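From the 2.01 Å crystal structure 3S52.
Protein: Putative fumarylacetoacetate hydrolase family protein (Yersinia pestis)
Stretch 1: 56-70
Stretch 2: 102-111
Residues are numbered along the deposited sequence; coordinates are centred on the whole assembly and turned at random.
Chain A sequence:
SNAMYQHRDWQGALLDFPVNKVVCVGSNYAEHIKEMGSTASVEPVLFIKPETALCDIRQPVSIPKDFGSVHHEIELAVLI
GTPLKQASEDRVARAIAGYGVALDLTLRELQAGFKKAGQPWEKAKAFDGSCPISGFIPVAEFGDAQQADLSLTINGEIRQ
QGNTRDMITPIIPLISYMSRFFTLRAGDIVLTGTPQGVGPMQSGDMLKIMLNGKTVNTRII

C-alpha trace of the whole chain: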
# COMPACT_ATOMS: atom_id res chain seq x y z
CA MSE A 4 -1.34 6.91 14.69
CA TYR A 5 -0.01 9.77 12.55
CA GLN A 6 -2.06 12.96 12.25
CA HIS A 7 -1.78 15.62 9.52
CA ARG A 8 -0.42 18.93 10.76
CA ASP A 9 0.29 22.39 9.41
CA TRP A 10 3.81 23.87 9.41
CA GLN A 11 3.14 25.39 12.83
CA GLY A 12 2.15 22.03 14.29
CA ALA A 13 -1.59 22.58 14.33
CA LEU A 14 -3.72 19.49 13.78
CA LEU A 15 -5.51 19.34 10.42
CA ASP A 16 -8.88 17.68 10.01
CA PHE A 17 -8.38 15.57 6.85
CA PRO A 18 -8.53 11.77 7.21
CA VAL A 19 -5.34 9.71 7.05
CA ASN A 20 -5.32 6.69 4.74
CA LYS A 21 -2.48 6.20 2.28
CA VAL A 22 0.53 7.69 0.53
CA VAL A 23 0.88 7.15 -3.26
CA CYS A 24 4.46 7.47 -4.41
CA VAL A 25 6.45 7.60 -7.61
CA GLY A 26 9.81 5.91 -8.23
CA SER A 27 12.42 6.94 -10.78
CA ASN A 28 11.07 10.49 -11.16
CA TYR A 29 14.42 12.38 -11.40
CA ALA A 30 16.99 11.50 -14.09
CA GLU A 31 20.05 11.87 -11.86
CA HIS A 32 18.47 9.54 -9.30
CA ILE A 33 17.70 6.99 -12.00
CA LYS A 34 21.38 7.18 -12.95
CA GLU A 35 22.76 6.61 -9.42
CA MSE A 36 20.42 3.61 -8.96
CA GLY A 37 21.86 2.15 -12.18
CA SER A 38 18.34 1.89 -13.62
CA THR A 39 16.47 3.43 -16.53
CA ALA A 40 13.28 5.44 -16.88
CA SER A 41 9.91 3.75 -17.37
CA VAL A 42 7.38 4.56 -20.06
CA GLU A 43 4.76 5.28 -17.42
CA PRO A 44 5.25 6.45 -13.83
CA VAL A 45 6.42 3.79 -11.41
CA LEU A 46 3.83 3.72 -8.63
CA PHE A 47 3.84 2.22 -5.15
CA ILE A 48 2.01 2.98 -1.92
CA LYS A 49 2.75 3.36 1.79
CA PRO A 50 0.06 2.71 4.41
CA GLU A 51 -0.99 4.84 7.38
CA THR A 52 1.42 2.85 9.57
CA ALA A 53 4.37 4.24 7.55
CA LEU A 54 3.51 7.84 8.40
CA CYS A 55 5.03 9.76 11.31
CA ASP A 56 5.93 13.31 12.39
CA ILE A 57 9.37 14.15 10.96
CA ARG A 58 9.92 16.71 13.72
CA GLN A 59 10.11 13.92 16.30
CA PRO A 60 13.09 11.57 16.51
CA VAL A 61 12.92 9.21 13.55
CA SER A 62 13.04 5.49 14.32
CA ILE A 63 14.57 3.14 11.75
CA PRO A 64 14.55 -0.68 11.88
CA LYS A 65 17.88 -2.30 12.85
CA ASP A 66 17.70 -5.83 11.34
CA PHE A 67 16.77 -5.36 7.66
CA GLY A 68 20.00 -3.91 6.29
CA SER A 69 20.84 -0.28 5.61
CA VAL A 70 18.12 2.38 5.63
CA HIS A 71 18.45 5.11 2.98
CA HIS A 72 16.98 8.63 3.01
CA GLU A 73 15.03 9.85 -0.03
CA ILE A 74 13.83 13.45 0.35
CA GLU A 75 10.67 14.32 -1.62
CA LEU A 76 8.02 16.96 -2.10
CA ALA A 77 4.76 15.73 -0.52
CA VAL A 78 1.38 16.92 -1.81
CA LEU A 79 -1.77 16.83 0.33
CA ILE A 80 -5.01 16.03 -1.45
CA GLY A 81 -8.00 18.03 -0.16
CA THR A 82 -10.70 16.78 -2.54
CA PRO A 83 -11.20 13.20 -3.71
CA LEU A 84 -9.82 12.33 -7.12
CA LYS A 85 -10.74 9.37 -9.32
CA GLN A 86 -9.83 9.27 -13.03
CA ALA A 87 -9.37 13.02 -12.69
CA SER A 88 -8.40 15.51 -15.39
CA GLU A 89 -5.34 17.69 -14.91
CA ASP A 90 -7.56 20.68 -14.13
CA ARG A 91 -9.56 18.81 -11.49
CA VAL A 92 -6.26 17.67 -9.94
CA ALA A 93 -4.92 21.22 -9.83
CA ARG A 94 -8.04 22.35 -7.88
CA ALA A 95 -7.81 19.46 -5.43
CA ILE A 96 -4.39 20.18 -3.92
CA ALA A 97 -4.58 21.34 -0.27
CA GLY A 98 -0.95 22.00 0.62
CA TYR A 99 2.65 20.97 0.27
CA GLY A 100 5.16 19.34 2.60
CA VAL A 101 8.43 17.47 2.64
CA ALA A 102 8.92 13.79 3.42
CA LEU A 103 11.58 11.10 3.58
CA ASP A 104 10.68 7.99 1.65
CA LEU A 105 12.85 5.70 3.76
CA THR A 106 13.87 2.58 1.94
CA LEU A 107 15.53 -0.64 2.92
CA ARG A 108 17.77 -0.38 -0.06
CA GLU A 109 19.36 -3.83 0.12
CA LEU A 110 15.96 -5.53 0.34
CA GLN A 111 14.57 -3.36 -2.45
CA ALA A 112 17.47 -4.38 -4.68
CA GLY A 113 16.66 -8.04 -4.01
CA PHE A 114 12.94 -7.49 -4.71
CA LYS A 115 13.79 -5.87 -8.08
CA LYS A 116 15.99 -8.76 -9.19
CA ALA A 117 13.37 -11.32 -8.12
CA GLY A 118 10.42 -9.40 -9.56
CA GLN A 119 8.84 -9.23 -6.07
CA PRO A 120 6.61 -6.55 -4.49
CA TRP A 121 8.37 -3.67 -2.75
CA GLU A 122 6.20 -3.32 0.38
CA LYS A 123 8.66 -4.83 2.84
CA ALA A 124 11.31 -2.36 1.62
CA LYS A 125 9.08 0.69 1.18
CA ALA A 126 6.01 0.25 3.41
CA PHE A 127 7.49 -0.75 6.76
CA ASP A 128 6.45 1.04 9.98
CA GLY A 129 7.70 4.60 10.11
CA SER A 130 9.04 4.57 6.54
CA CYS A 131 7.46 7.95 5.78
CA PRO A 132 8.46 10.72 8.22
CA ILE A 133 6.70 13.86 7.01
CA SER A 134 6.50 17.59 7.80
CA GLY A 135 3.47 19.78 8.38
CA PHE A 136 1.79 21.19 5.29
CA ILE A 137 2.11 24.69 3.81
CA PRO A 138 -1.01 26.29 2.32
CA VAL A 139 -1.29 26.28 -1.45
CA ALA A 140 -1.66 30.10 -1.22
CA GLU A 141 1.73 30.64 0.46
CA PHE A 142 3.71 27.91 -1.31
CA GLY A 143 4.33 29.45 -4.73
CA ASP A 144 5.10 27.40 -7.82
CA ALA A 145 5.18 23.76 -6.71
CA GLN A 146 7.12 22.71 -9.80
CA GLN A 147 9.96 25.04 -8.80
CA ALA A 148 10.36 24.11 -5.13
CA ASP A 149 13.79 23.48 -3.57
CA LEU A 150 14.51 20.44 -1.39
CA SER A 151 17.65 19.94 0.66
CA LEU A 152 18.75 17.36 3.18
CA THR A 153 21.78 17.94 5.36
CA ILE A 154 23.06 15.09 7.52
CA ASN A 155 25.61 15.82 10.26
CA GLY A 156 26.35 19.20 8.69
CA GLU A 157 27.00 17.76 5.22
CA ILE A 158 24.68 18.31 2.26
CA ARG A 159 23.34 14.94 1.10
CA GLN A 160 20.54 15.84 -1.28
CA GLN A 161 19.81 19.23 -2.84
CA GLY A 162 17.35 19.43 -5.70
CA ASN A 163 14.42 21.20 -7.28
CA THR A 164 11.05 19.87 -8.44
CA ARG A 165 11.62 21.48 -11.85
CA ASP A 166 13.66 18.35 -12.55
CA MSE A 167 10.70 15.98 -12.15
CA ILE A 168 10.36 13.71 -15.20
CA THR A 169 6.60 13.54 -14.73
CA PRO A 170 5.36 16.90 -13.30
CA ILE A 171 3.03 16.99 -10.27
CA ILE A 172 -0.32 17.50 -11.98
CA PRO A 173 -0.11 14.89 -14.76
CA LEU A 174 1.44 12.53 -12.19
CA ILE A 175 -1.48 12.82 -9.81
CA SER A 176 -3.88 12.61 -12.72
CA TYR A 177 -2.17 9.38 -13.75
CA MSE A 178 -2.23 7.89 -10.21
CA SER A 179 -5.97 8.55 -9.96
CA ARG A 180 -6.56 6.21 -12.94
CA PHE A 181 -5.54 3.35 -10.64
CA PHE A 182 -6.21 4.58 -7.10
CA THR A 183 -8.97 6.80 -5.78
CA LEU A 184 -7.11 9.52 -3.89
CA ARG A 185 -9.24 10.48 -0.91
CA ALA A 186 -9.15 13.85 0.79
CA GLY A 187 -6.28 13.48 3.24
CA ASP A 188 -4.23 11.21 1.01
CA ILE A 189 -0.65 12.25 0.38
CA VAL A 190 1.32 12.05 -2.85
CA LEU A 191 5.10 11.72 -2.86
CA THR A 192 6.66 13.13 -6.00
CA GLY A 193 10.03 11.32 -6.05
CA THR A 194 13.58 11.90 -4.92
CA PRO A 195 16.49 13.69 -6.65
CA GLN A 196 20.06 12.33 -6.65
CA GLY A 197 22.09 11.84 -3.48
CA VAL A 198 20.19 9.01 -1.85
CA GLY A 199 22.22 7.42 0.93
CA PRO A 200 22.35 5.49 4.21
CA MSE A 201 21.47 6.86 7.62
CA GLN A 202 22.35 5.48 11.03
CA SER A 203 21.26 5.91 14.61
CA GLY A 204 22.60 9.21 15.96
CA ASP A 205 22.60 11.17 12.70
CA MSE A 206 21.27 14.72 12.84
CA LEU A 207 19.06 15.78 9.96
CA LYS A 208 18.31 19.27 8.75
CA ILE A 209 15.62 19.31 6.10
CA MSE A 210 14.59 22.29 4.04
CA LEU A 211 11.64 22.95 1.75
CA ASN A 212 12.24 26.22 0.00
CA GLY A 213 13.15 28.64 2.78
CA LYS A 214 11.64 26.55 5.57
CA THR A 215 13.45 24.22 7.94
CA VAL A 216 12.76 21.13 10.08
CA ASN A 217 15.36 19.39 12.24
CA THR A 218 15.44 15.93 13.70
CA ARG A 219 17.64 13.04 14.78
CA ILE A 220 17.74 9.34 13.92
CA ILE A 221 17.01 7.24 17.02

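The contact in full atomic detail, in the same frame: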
# COMPACT_ATOMS: atom_id res chain seq x y z
N ASP A 56 5.56 11.89 12.35
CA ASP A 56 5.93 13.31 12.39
C ASP A 56 7.46 13.42 12.27
O ASP A 56 8.21 13.01 13.15
CB ASP A 56 5.43 13.89 13.71
CG ASP A 56 5.77 15.37 13.88
OD1 ASP A 56 6.54 15.93 13.07
OD2 ASP A 56 5.27 15.96 14.86
N ILE A 57 7.94 14.01 11.17
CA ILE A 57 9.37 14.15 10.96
C ILE A 57 10.05 14.97 12.06
O ILE A 57 11.25 14.82 12.31
CB ILE A 57 9.68 14.72 9.55
CG1 ILE A 57 11.07 14.29 9.08
CG2 ILE A 57 9.48 16.24 9.51
CD1 ILE A 57 11.23 14.37 7.56
N ARG A 58 9.31 15.84 12.73
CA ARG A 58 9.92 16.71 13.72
C ARG A 58 10.32 15.95 14.98
O ARG A 58 11.12 16.44 15.77
CB ARG A 58 8.99 17.86 14.09
CG ARG A 58 8.55 18.68 12.88
CD ARG A 58 7.52 19.72 13.26
NE ARG A 58 8.13 20.94 13.79
CZ ARG A 58 7.45 22.06 14.03
NH1 ARG A 58 6.15 22.12 13.78
NH2 ARG A 58 8.08 23.12 14.52
N GLN A 59 9.75 14.77 15.17
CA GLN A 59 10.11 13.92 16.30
C GLN A 59 11.27 13.02 15.89
O GLN A 59 11.46 12.75 14.70
CB GLN A 59 8.91 13.05 16.70
CG GLN A 59 7.74 13.83 17.27
CD GLN A 59 8.10 14.51 18.57
OE1 GLN A 59 8.33 13.85 19.59
NE2 GLN A 59 8.15 15.83 18.55
N PRO A 60 12.03 12.52 16.88
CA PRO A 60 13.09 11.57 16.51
C PRO A 60 12.56 10.47 15.61
O PRO A 60 11.47 9.95 15.82
CB PRO A 60 13.54 11.00 17.86
CG PRO A 60 13.20 12.08 18.86
CD PRO A 60 11.94 12.72 18.34
N VAL A 61 13.35 10.13 14.60
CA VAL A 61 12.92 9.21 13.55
C VAL A 61 13.51 7.82 13.79
O VAL A 61 14.71 7.63 13.72
CB VAL A 61 13.37 9.73 12.17
CG1 VAL A 61 13.05 8.73 11.06
CG2 VAL A 61 12.73 11.10 11.89
N SER A 62 12.63 6.87 14.07
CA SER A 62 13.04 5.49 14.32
C SER A 62 13.26 4.75 13.00
O SER A 62 12.46 4.87 12.08
CB SER A 62 11.94 4.78 15.12
OG SER A 62 12.15 3.38 15.12
N ILE A 63 14.34 3.98 12.92
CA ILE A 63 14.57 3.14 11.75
C ILE A 63 14.78 1.69 12.22
O ILE A 63 15.30 1.47 13.31
CB ILE A 63 15.77 3.63 10.94
CG1 ILE A 63 17.07 3.47 11.74
CG2 ILE A 63 15.57 5.09 10.53
CD1 ILE A 63 18.32 3.80 10.92
N PRO A 64 14.35 0.70 11.41
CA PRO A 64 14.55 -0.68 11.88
C PRO A 64 16.03 -1.06 11.85
O PRO A 64 16.76 -0.55 11.00
CB PRO A 64 13.74 -1.51 10.88
CG PRO A 64 13.63 -0.69 9.65
CD PRO A 64 13.67 0.76 10.10
N LYS A 65 16.47 -1.90 12.80
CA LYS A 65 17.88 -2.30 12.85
C LYS A 65 18.28 -3.61 12.15
O LYS A 65 19.48 -3.84 11.93
CB LYS A 65 18.36 -2.35 14.32
CG LYS A 65 18.26 -1.02 15.08
CD LYS A 65 18.88 0.15 14.29
CE LYS A 65 18.81 1.48 15.06
NZ LYS A 65 17.41 1.98 15.25
N ASP A 66 17.33 -4.49 11.83
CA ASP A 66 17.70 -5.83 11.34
C ASP A 66 17.60 -6.13 9.83
O ASP A 66 17.92 -7.26 9.39
CB ASP A 66 17.00 -6.93 12.16
CG ASP A 66 17.56 -7.05 13.57
OD1 ASP A 66 18.66 -6.51 13.85
OD2 ASP A 66 16.88 -7.71 14.40
N PHE A 67 17.11 -5.16 9.07
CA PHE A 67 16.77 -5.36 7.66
C PHE A 67 17.80 -4.86 6.65
O PHE A 67 17.53 -4.81 5.45
CB PHE A 67 15.36 -4.83 7.38
CG PHE A 67 14.29 -5.57 8.13
CD1 PHE A 67 14.27 -6.96 8.13
CD2 PHE A 67 13.33 -4.89 8.86
CE1 PHE A 67 13.30 -7.66 8.84
CE2 PHE A 67 12.36 -5.58 9.57
CZ PHE A 67 12.35 -6.97 9.56
N GLY A 68 18.96 -4.44 7.15
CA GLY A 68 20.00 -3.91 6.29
C GLY A 68 19.99 -2.40 6.40
O GLY A 68 19.35 -1.85 7.29
N SER A 69 20.70 -1.73 5.51
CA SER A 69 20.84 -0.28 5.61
C SER A 69 19.55 0.43 5.21
O SER A 69 18.82 -0.03 4.32
CB SER A 69 22.00 0.22 4.76
OG SER A 69 21.77 -0.07 3.39
N VAL A 70 19.27 1.53 5.90
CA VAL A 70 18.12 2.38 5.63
C VAL A 70 18.59 3.66 4.95
O VAL A 70 19.43 4.39 5.49
CB VAL A 70 17.39 2.70 6.95
CG1 VAL A 70 16.21 3.61 6.70
CG2 VAL A 70 16.94 1.41 7.63
N ALA A 102 8.82 15.08 2.76
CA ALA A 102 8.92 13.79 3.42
C ALA A 102 10.25 13.11 3.11
O ALA A 102 10.99 13.51 2.21
CB ALA A 102 7.76 12.88 3.00
N LEU A 103 10.54 12.07 3.89
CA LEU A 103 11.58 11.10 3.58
C LEU A 103 10.92 9.78 3.20
O LEU A 103 10.20 9.19 4.00
CB LEU A 103 12.46 10.85 4.81
CG LEU A 103 13.20 12.07 5.34
CD1 LEU A 103 14.04 11.70 6.55
CD2 LEU A 103 14.08 12.67 4.25
N ASP A 104 11.17 9.30 1.99
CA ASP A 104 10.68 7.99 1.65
C ASP A 104 11.85 7.11 2.03
O ASP A 104 12.77 6.89 1.24
CB ASP A 104 10.40 7.98 0.13
CG ASP A 104 10.30 6.57 -0.47
OD1 ASP A 104 10.16 5.57 0.28
OD2 ASP A 104 10.35 6.47 -1.72
N LEU A 105 11.76 6.53 3.23
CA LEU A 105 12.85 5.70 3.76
C LEU A 105 12.74 4.33 3.15
O LEU A 105 11.65 3.76 3.06
CB LEU A 105 12.80 5.57 5.29
CG LEU A 105 12.82 6.81 6.19
CD1 LEU A 105 12.82 6.38 7.64
CD2 LEU A 105 14.03 7.67 5.89
N THR A 106 13.88 3.77 2.77
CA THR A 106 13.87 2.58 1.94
C THR A 106 14.88 1.59 2.48
O THR A 106 16.00 1.97 2.79
CB THR A 106 14.26 2.95 0.50
OG1 THR A 106 13.31 3.89 -0.03
CG2 THR A 106 14.32 1.69 -0.41
N LEU A 107 14.51 0.32 2.54
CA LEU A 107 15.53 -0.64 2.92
C LEU A 107 16.14 -1.03 1.60
O LEU A 107 15.64 -1.89 0.88
CB LEU A 107 14.89 -1.84 3.61
CG LEU A 107 14.22 -1.47 4.95
CD1 LEU A 107 13.38 -2.61 5.54
CD2 LEU A 107 15.27 -1.00 5.94
N ARG A 108 17.28 -0.42 1.31
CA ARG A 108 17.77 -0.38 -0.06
C ARG A 108 18.25 -1.75 -0.50
O ARG A 108 18.07 -2.13 -1.66
CB ARG A 108 18.90 0.64 -0.22
CG ARG A 108 19.46 0.75 -1.63
CD ARG A 108 20.53 1.83 -1.75
NE ARG A 108 21.03 1.94 -3.12
CZ ARG A 108 21.82 2.92 -3.56
NH1 ARG A 108 22.21 3.89 -2.75
NH2 ARG A 108 22.23 2.92 -4.83
N GLU A 109 18.88 -2.49 0.41
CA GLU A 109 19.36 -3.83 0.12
C GLU A 109 18.20 -4.76 -0.20
O GLU A 109 18.25 -5.51 -1.18
CB GLU A 109 20.19 -4.40 1.29
CG GLU A 109 21.44 -3.58 1.63
CD GLU A 109 22.09 -4.01 2.96
OE1 GLU A 109 22.26 -5.23 3.18
OE2 GLU A 109 22.43 -3.12 3.77
N LEU A 110 17.15 -4.73 0.62
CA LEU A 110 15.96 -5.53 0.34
C LEU A 110 15.35 -5.14 -0.99
O LEU A 110 15.06 -5.99 -1.83
CB LEU A 110 14.91 -5.39 1.44
CG LEU A 110 15.01 -6.20 2.73
CD1 LEU A 110 13.74 -6.03 3.56
CD2 LEU A 110 15.25 -7.67 2.44
N GLN A 111 15.14 -3.84 -1.19
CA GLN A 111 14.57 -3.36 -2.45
C GLN A 111 15.35 -3.91 -3.64
O GLN A 111 14.76 -4.40 -4.60
CB GLN A 111 14.57 -1.83 -2.54
CG GLN A 111 13.74 -1.31 -3.74
CD GLN A 111 14.02 0.15 -4.05
OE1 GLN A 111 15.10 0.66 -3.73
NE2 GLN A 111 13.06 0.83 -4.67
O HOH W 1 17.91 -3.13 3.35

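The strongest polar link centres on one carboxylate oxygen. Glu-109, in the first turn of a helix, directs OE2 at Ser-69, accepting a hydrogen bond from the backbone N of Ser-69 (N to OE2, 2.8 Å) and another from its hydroxyl (Ser-69 OG to Glu-109 OE2, 3.1 Å). Serine suits this place because its short side chain, with chi1 at p, brings a second donor to the same acceptor. The carbonyl of Ser-69 answers more loosely: Arg-108 N donates a weak bond to Ser-69 O at 3.4 Å. A water adds a bridge, donating to Phe-67 O (2.7 Å from the water oxygen) and accepting from Leu-110 N (3.3 Å).

Gly-68 leaves room for the glutamate. A CB there would lie 3.0 Å from Glu-109 CD, a clash, and the backbone angles (102/-168) by themselves call for glycine.

Beyond the polar cluster the contact is apolar. Leu-107, at the N-cap position, is the most heavily covered residue: its CD2 reaches Val-70 CG2 at 3.4 Å and Pro-64 CG at 4.1 Å, while its CD1 meets Phe-67 CB at 3.5 Å. A branched leucine can thus fill several gaps at once. Farther along, Leu-105 CD1 lies 4.2 Å from both Val-61 CG1 and Ile-63 CG2, and Ile-57 CD1 packs on Leu-103 CG at 3.8 Å.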